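PDB 3D3Q: tRNA dimethylallyltransferase from Staphylococcus epidermidis ATCC 12228, which probably transfers a dimethylallyl group from dimethylallyl diphosphate to the N6 atom of adenosine 37 in tRNAs that read codons beginning with uridine. Local coordinates for residues A[205-208]-A[209-213]; A[215-218]-A[219-223]; A[279-282]-A[283-287]. All coordinates share one frame; numbering follows the deposited sequence.

Contact 1 of 3, residues A[205-208]-A[209-213]; sequences MSRE and TLYLR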
loop_
_atom_site.group_PDB
_atom_site.type_symbol
_atom_site.label_atom_id
_atom_site.label_comp_id
_atom_site.label_asym_id
_atom_site.label_seq_id
_atom_site.Cartn_x
_atom_site.Cartn_y
_atom_site.Cartn_z
HETATM N N MSE A 205 4.524 -5.210 -9.480
HETATM C CA MSE A 205 5.342 -5.065 -10.666
HETATM C C MSE A 205 6.780 -5.394 -10.304
HETATM O O MSE A 205 7.142 -5.384 -9.130
HETATM C CB MSE A 205 5.224 -3.644 -11.207
HETATM C CG MSE A 205 5.533 -2.593 -10.169
HETATM SE SE MSE A 205 4.870 -0.835 -10.650
HETATM C CE MSE A 205 6.187 -0.426 -12.012
ATOM N N SER A 206 7.595 -5.699 -11.310
ATOM C CA SER A 206 8.988 -6.056 -11.079
ATOM C C SER A 206 9.770 -4.874 -10.545
ATOM O O SER A 206 9.444 -3.728 -10.841
ATOM C CB SER A 206 9.635 -6.563 -12.370
ATOM O OG SER A 206 9.868 -5.515 -13.302
ATOM N N ARG A 207 10.807 -5.152 -9.760
ATOM C CA ARG A 207 11.623 -4.090 -9.187
ATOM C C ARG A 207 12.209 -3.234 -10.300
ATOM O O ARG A 207 12.424 -2.034 -10.123
ATOM C CB ARG A 207 12.771 -4.660 -8.335
ATOM C CG ARG A 207 13.166 -3.742 -7.167
ATOM C CD ARG A 207 14.667 -3.652 -6.881
ATOM N NE ARG A 207 15.333 -4.885 -6.596
ATOM C CZ ARG A 207 16.545 -5.338 -6.923
ATOM N NH1 ARG A 207 16.815 -6.536 -6.460
ATOM N NH2 ARG A 207 17.453 -4.710 -7.672
ATOM N N GLU A 208 12.473 -3.855 -11.446
ATOM C CA GLU A 208 13.037 -3.133 -12.580
ATOM C C GLU A 208 12.081 -2.022 -13.018
ATOM O O GLU A 208 12.434 -0.840 -12.988
ATOM C CB GLU A 208 13.280 -4.074 -13.771
ATOM C CG GLU A 208 14.320 -5.193 -13.580
ATOM C CD GLU A 208 13.728 -6.489 -13.014
ATOM O OE1 GLU A 208 13.751 -6.657 -11.775
ATOM O OE2 GLU A 208 13.232 -7.329 -13.809
ATOM N N THR A 209 10.872 -2.413 -13.422
ATOM C CA THR A 209 9.870 -1.456 -13.883
ATOM C C THR A 209 9.524 -0.455 -12.785
ATOM O O THR A 209 9.396 0.738 -13.038
ATOM C CB THR A 209 8.566 -2.171 -14.352
ATOM O OG1 THR A 209 8.876 -3.163 -15.339
ATOM C CG2 THR A 209 7.596 -1.169 -14.967
ATOM N N LEU A 210 9.375 -0.951 -11.565
ATOM C CA LEU A 210 9.054 -0.099 -10.434
ATOM C C LEU A 210 10.042 1.062 -10.331
ATOM O O LEU A 210 9.661 2.230 -10.430
ATOM C CB LEU A 210 9.094 -0.917 -9.138
ATOM C CG LEU A 210 8.928 -0.168 -7.800
ATOM C CD1 LEU A 210 7.538 0.429 -7.747
ATOM C CD2 LEU A 210 9.145 -1.105 -6.617
ATOM N N TYR A 211 11.313 0.725 -10.138
ATOM C CA TYR A 211 12.367 1.722 -10.000
ATOM C C TYR A 211 12.457 2.689 -11.172
ATOM O O TYR A 211 12.753 3.873 -11.000
ATOM C CB TYR A 211 13.728 1.037 -9.781
ATOM C CG TYR A 211 13.938 0.509 -8.372
ATOM C CD1 TYR A 211 15.206 0.151 -7.921
ATOM C CD2 TYR A 211 12.873 0.393 -7.483
ATOM C CE1 TYR A 211 15.409 -0.306 -6.618
ATOM C CE2 TYR A 211 13.060 -0.061 -6.182
ATOM C CZ TYR A 211 14.332 -0.407 -5.756
ATOM O OH TYR A 211 14.521 -0.842 -4.462
ATOM N N LEU A 212 12.192 2.188 -12.366
ATOM C CA LEU A 212 12.249 3.031 -13.542
ATOM C C LEU A 212 11.106 4.049 -13.537
ATOM O O LEU A 212 11.318 5.230 -13.814
ATOM C CB LEU A 212 12.184 2.158 -14.788
ATOM C CG LEU A 212 12.412 2.894 -16.097
ATOM C CD1 LEU A 212 13.783 3.557 -16.085
ATOM C CD2 LEU A 212 12.297 1.901 -17.237
ATOM N N ARG A 213 9.903 3.590 -13.201
ATOM C CA ARG A 213 8.735 4.460 -13.170
ATOM C C ARG A 213 8.868 5.522 -12.098
ATOM O O ARG A 213 8.493 6.677 -12.314
ATOM C CB ARG A 213 7.464 3.650 -12.935
ATOM C CG ARG A 213 7.242 2.582 -13.972
ATOM C CD ARG A 213 5.808 2.139 -13.990
ATOM N NE ARG A 213 4.895 3.104 -14.504
ATOM C CZ ARG A 213 3.722 3.544 -14.059
ATOM N NH1 ARG A 213 3.162 4.444 -14.836
ATOM N NH2 ARG A 213 3.121 3.186 -12.928
#

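Contact 2 of 3, residues A[215-218]-A[219-223]; sequences NKRV and DIMLG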
loop_
_atom_site.group_PDB
_atom_site.type_symbol
_atom_site.label_atom_id
_atom_site.label_comp_id
_atom_site.label_asym_id
_atom_site.label_seq_id
_atom_site.Cartn_x
_atom_site.Cartn_y
_atom_site.Cartn_z
ATOM N N ASN A 215 11.678 6.824 -10.878
ATOM C CA ASN A 215 12.568 7.875 -11.349
ATOM C C ASN A 215 11.830 8.797 -12.297
ATOM O O ASN A 215 12.022 10.007 -12.270
ATOM C CB ASN A 215 13.786 7.300 -12.059
ATOM C CG ASN A 215 14.639 6.483 -11.138
ATOM O OD1 ASN A 215 14.861 6.860 -9.985
ATOM N ND2 ASN A 215 15.137 5.360 -11.634
ATOM N N LYS A 216 10.969 8.223 -13.124
ATOM C CA LYS A 216 10.222 9.021 -14.078
ATOM C C LYS A 216 9.138 9.883 -13.434
ATOM O O LYS A 216 8.801 10.939 -13.954
ATOM C CB LYS A 216 9.616 8.123 -15.154
ATOM C CG LYS A 216 8.934 8.895 -16.268
ATOM C CD LYS A 216 9.095 8.221 -17.635
ATOM C CE LYS A 216 8.479 9.068 -18.758
ATOM N NZ LYS A 216 8.733 8.492 -20.105
ATOM N N ARG A 217 8.599 9.451 -12.302
ATOM C CA ARG A 217 7.562 10.231 -11.642
ATOM C C ARG A 217 8.171 11.400 -10.890
ATOM O O ARG A 217 7.527 12.432 -10.688
ATOM C CB ARG A 217 6.764 9.349 -10.692
ATOM C CG ARG A 217 5.715 10.074 -9.902
ATOM C CD ARG A 217 4.965 9.071 -9.056
ATOM N NE ARG A 217 5.837 8.250 -8.197
ATOM C CZ ARG A 217 6.367 8.656 -7.043
ATOM N NH1 ARG A 217 7.141 7.833 -6.338
ATOM N NH2 ARG A 217 6.127 9.885 -6.599
ATOM N N VAL A 218 9.418 11.238 -10.472
ATOM C CA VAL A 218 10.097 12.300 -9.753
ATOM C C VAL A 218 10.431 13.379 -10.773
ATOM O O VAL A 218 10.354 14.564 -10.474
ATOM C CB VAL A 218 11.385 11.771 -9.044
ATOM C CG1 VAL A 218 12.118 12.912 -8.363
ATOM C CG2 VAL A 218 11.017 10.728 -8.006
ATOM N N ASP A 219 10.777 12.968 -11.992
ATOM C CA ASP A 219 11.102 13.936 -13.041
ATOM C C ASP A 219 9.880 14.776 -13.355
ATOM O O ASP A 219 9.980 15.991 -13.495
ATOM C CB ASP A 219 11.576 13.243 -14.324
ATOM C CG ASP A 219 12.940 12.590 -14.171
ATOM O OD1 ASP A 219 13.711 13.020 -13.277
ATOM O OD2 ASP A 219 13.253 11.655 -14.958
ATOM N N ILE A 220 8.727 14.128 -13.469
ATOM C CA ILE A 220 7.498 14.842 -13.777
ATOM C C ILE A 220 7.131 15.837 -12.682
ATOM O O ILE A 220 6.751 16.968 -12.972
ATOM C CB ILE A 220 6.334 13.874 -13.972
ATOM C CG1 ILE A 220 6.706 12.807 -15.000
ATOM C CG2 ILE A 220 5.109 14.638 -14.432
ATOM C CD1 ILE A 220 5.666 11.719 -15.155
HETATM N N MSE A 221 7.238 15.412 -11.426
HETATM C CA MSE A 221 6.908 16.293 -10.309
HETATM C C MSE A 221 7.739 17.571 -10.368
HETATM O O MSE A 221 7.206 18.671 -10.209
HETATM C CB MSE A 221 7.158 15.612 -8.964
HETATM C CG MSE A 221 6.415 14.309 -8.735
HETATM SE SE MSE A 221 6.386 13.834 -6.835
HETATM C CE MSE A 221 8.292 13.758 -6.451
ATOM N N LEU A 222 9.046 17.422 -10.580
ATOM C CA LEU A 222 9.933 18.576 -10.664
ATOM C C LEU A 222 9.454 19.437 -11.810
ATOM O O LEU A 222 9.428 20.661 -11.715
ATOM C CB LEU A 222 11.381 18.136 -10.917
ATOM C CG LEU A 222 12.254 17.721 -9.724
ATOM C CD1 LEU A 222 12.494 18.907 -8.805
ATOM C CD2 LEU A 222 11.587 16.610 -8.970
ATOM N N GLY A 223 9.051 18.773 -12.889
ATOM C CA GLY A 223 8.576 19.471 -14.066
ATOM C C GLY A 223 7.216 20.102 -13.883
ATOM O O GLY A 223 6.833 20.963 -14.660
#

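Contact 3 of 3, residues A[279-282]-A[283-287]; sequences RQLT and WFKNK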
loop_
_atom_site.group_PDB
_atom_site.type_symbol
_atom_site.label_atom_id
_atom_site.label_comp_id
_atom_site.label_asym_id
_atom_site.label_seq_id
_atom_site.Cartn_x
_atom_site.Cartn_y
_atom_site.Cartn_z
ATOM N N ARG A 279 10.120 -0.821 0.498
ATOM C CA ARG A 279 9.726 -1.162 1.868
ATOM C C ARG A 279 8.209 -1.399 1.981
ATOM O O ARG A 279 7.766 -2.296 2.694
ATOM C CB ARG A 279 10.189 -0.055 2.837
ATOM C CG ARG A 279 9.878 -0.310 4.322
ATOM C CD ARG A 279 10.956 0.283 5.236
ATOM N NE ARG A 279 11.352 1.609 4.846
ATOM C CZ ARG A 279 12.541 2.194 4.683
ATOM N NH1 ARG A 279 12.463 3.460 4.320
ATOM N NH2 ARG A 279 13.739 1.627 4.838
ATOM N N GLN A 280 7.422 -0.609 1.253
ATOM C CA GLN A 280 5.977 -0.746 1.283
ATOM C C GLN A 280 5.503 -1.983 0.556
ATOM O O GLN A 280 4.483 -2.567 0.902
ATOM C CB GLN A 280 5.315 0.484 0.668
ATOM C CG GLN A 280 4.239 1.074 1.539
ATOM C CD GLN A 280 4.791 1.500 2.888
ATOM O OE1 GLN A 280 4.204 1.219 3.939
ATOM N NE2 GLN A 280 5.933 2.180 2.865
ATOM N N LEU A 281 6.236 -2.378 -0.471
ATOM C CA LEU A 281 5.862 -3.547 -1.254
ATOM C C LEU A 281 6.176 -4.764 -0.392
ATOM O O LEU A 281 5.382 -5.699 -0.300
ATOM C CB LEU A 281 6.682 -3.581 -2.547
ATOM C CG LEU A 281 6.127 -4.273 -3.790
ATOM C CD1 LEU A 281 5.820 -5.717 -3.454
ATOM C CD2 LEU A 281 4.870 -3.552 -4.290
ATOM N N THR A 282 7.335 -4.725 0.261
ATOM C CA THR A 282 7.776 -5.813 1.113
ATOM C C THR A 282 6.791 -6.111 2.239
ATOM O O THR A 282 6.461 -7.270 2.489
ATOM C CB THR A 282 9.153 -5.498 1.713
ATOM O OG1 THR A 282 10.092 -5.256 0.660
ATOM C CG2 THR A 282 9.642 -6.658 2.548
ATOM N N TRP A 283 6.324 -5.059 2.908
ATOM C CA TRP A 283 5.372 -5.168 4.018
ATOM C C TRP A 283 4.052 -5.816 3.594
ATOM O O TRP A 283 3.559 -6.716 4.267
ATOM C CB TRP A 283 5.070 -3.778 4.589
ATOM C CG TRP A 283 4.583 -3.782 6.005
ATOM C CD1 TRP A 283 5.332 -3.573 7.126
ATOM C CD2 TRP A 283 3.253 -4.061 6.461
ATOM N NE1 TRP A 283 4.554 -3.699 8.243
ATOM C CE2 TRP A 283 3.273 -3.989 7.865
ATOM C CE3 TRP A 283 2.045 -4.342 5.819
ATOM C CZ2 TRP A 283 2.145 -4.220 8.642
ATOM C CZ3 TRP A 283 0.914 -4.570 6.589
ATOM C CH2 TRP A 283 0.970 -4.498 7.991
ATOM N N PHE A 284 3.482 -5.343 2.488
ATOM C CA PHE A 284 2.222 -5.872 1.990
ATOM C C PHE A 284 2.331 -7.303 1.510
ATOM O O PHE A 284 1.333 -7.917 1.144
ATOM C CB PHE A 284 1.669 -4.991 0.862
ATOM C CG PHE A 284 0.856 -3.829 1.351
ATOM C CD1 PHE A 284 -0.304 -4.044 2.077
ATOM C CD2 PHE A 284 1.264 -2.518 1.112
ATOM C CE1 PHE A 284 -1.051 -2.977 2.554
ATOM C CE2 PHE A 284 0.525 -1.433 1.586
ATOM C CZ PHE A 284 -0.630 -1.666 2.310
ATOM N N LYS A 285 3.532 -7.854 1.496
ATOM C CA LYS A 285 3.663 -9.226 1.056
ATOM C C LYS A 285 3.996 -10.149 2.206
ATOM O O LYS A 285 3.700 -11.335 2.150
ATOM C CB LYS A 285 4.724 -9.335 -0.016
ATOM C CG LYS A 285 4.378 -8.515 -1.226
ATOM C CD LYS A 285 5.266 -8.867 -2.412
ATOM C CE LYS A 285 4.701 -10.026 -3.240
ATOM N NZ LYS A 285 3.561 -9.646 -4.133
ATOM N N ASN A 286 4.594 -9.596 3.254
ATOM C CA ASN A 286 4.976 -10.370 4.419
ATOM C C ASN A 286 4.097 -10.128 5.641
ATOM O O ASN A 286 4.472 -10.482 6.754
ATOM C CB ASN A 286 6.426 -10.049 4.785
ATOM C CG ASN A 286 7.395 -10.378 3.677
ATOM O OD1 ASN A 286 8.562 -9.968 3.712
ATOM N ND2 ASN A 286 6.924 -11.126 2.684
ATOM N N LYS A 287 2.934 -9.525 5.455
ATOM C CA LYS A 287 2.084 -9.239 6.599
ATOM C C LYS A 287 0.623 -9.347 6.240
ATOM O O LYS A 287 -0.213 -9.710 7.068
ATOM C CB LYS A 287 2.340 -7.820 7.114
ATOM C CG LYS A 287 3.769 -7.498 7.498
ATOM C CD LYS A 287 4.129 -8.116 8.828
ATOM C CE LYS A 287 5.439 -7.543 9.366
ATOM N NZ LYS A 287 5.386 -6.059 9.564
#

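Contact 1 of 3, residues A[205-208]-A[209-213]
Ser206 caps the first turn of helix 207-224: its OG accepts from Thr209 N at 3.3 Å in an almost straight bond (173°). With chi1 at 73°, the hydroxyl lies between the backbone N and the carbonyl carbon of Ser206, where it can meet an amide of the first turn. A short side chain with an acceptor oxygen suits this N-cap. The regular bonds begin at once, Leu210 N to Ser206 O at 2.9 Å and Tyr211 N to Arg207 O at 3.0 Å. Ser206 OG and Thr209 OG1 both pair with Glu296 OE1, so one carboxylate ties the helix start to a loop.

The apolar contacts lie on two sides. Selenomethionine Met205 bends at chi3 and sets CG beside Leu210 CB (4.1 Å), while its CE reaches Thr209 CG2 and the aliphatic part of Arg213. Arg207, by contrast, lays its methylene CD over one face of the Tyr211 ring in a CH-pi contact, 3.7 Å from the centroid and 27° off the normal; its guanidinium plane is turned obliquely to the ring.

A carboxylate beside the N-terminal end of a helix is favourably placed towards the helix dipole, which would probably help keep Glu296 ionised.

Contact 2 of 3, residues A[215-218]-A[219-223]
Val218 and Leu222, one helical turn apart, lie side by side and point the same way; Val218 CG1 faces Leu222 CD2, though the exact place of that leucine methyl is doubtful because it comes too close to Val218 O in the model. In Val218, CG1 is anti to the backbone N (chi1 177°) and so leans forward along the helix axis towards the leucine. The compact, branched valine suits a buried place against a neighbouring helix: it also touches Leu269, Lys270 and Ser273 of helix 262-286. Met221, present as selenomethionine, flanks the same valine, its CE 4.4 Å from Val218 CG1.

Arg217 and Met221 form a second parallel pair. The arginine bends at chi3 (54°), bringing NH2 to 4.0 Å from Met221 SE, which approaches the guanidinium obliquely. A long, flexible, unbranched methionine side chain can follow the arginine in this way, while Arg217 itself packs on Thr16 and Ala17 of the probable phosphate-binding loop.

The polar side chains of Asn215 and Asp219 follow one another along the helix and turn their ends to helix 262-286: Asn215 OD1 takes a hydrogen bond from Arg274 NH1, and Asp219 OD1 forms a salt bridge with Lys270 NZ. The helix backbone that carries them is regular, with Asp219 N bonded to Asn215 O at 3.2 Å and Met221 N to Arg217 O at 3.1 Å.

The chemistry thus divides round the helix: apolar Val218, the amide of Asn215 and acidic Asp219 join it to helix 262-286, whereas a positive charge is held beside Thr16, a probable substrate-binding residue, where it would be expected to favour a bound diphosphate.

Contact 3 of 3, residues A[279-282]-A[283-287]
Thr282 O is gripped by two backbone amides, Lys285 N at 3.1 Å and Asn286 N, also at 3.1 Å. They come from different directions: Asn286 N lies in the carbonyl plane, whereas Lys285 N stands above it, 64° out. One oxygen thus serves both an i+3 and an i+4 amide in the last part of the helix. Before it the bonding is ordinary, with Trp283 N to Arg279 O at 3.1 Å and a weak, longer bond from Phe284 N to Gln280 O.

Leu281 and Lys285 lie alongside one another, pointing the same way, and Leu281 CD1 meets Lys285 CD at 3.4 Å. Lysine suits this place because its methylenes can cover a leucine while its chain, bent at chi3 and chi4, carries NZ on to a salt bridge with Glu204 and a cation-pi contact with Trp292. Thr282 CG2 approaches Asn286 OD1 at 3.7 Å; with OG1 beside the backbone N (chi1 -57°), CG2 stands anti to that N and faces the asparagine, while OG1 turns back to bond Lys278 O.

The Trp283 ring has Lys287 CG centred over one face, 3.5 Å above the plane, and touches Gln110 of helix 106-113. Buried Phe284 packs on Ile109 of that same helix, and its apolar ring suits this contact.

Gln280 reaches Thr105, a probable tRNA contact, and residues 279-285 belong to a region likely to interact with substrate tRNA. This C-terminal part of helix 262-286 is therefore consistent with the tRNA-binding face of an IPP transferase.

Contacts 1 and 2 follow directly on one another along helix 207-224, with centres about 15 Å apart; contact 3 comes later, near the C-terminal end of helix 262-286. Its centre is about 15 Å from that of contact 1 and about 24 Å from that of contact 2. The first helix leaves strand 197-204 of the parallel sheet, and both contacts on it touch helix 262-286 upstream of contact 3, so the two helices pack together. All three contacts also approach the P-loop region, through Leu210, Arg217 and Leu281. The helix pair thus lies close to the probable diphosphate-binding loop, and its second helix carries a region likely to meet tRNA.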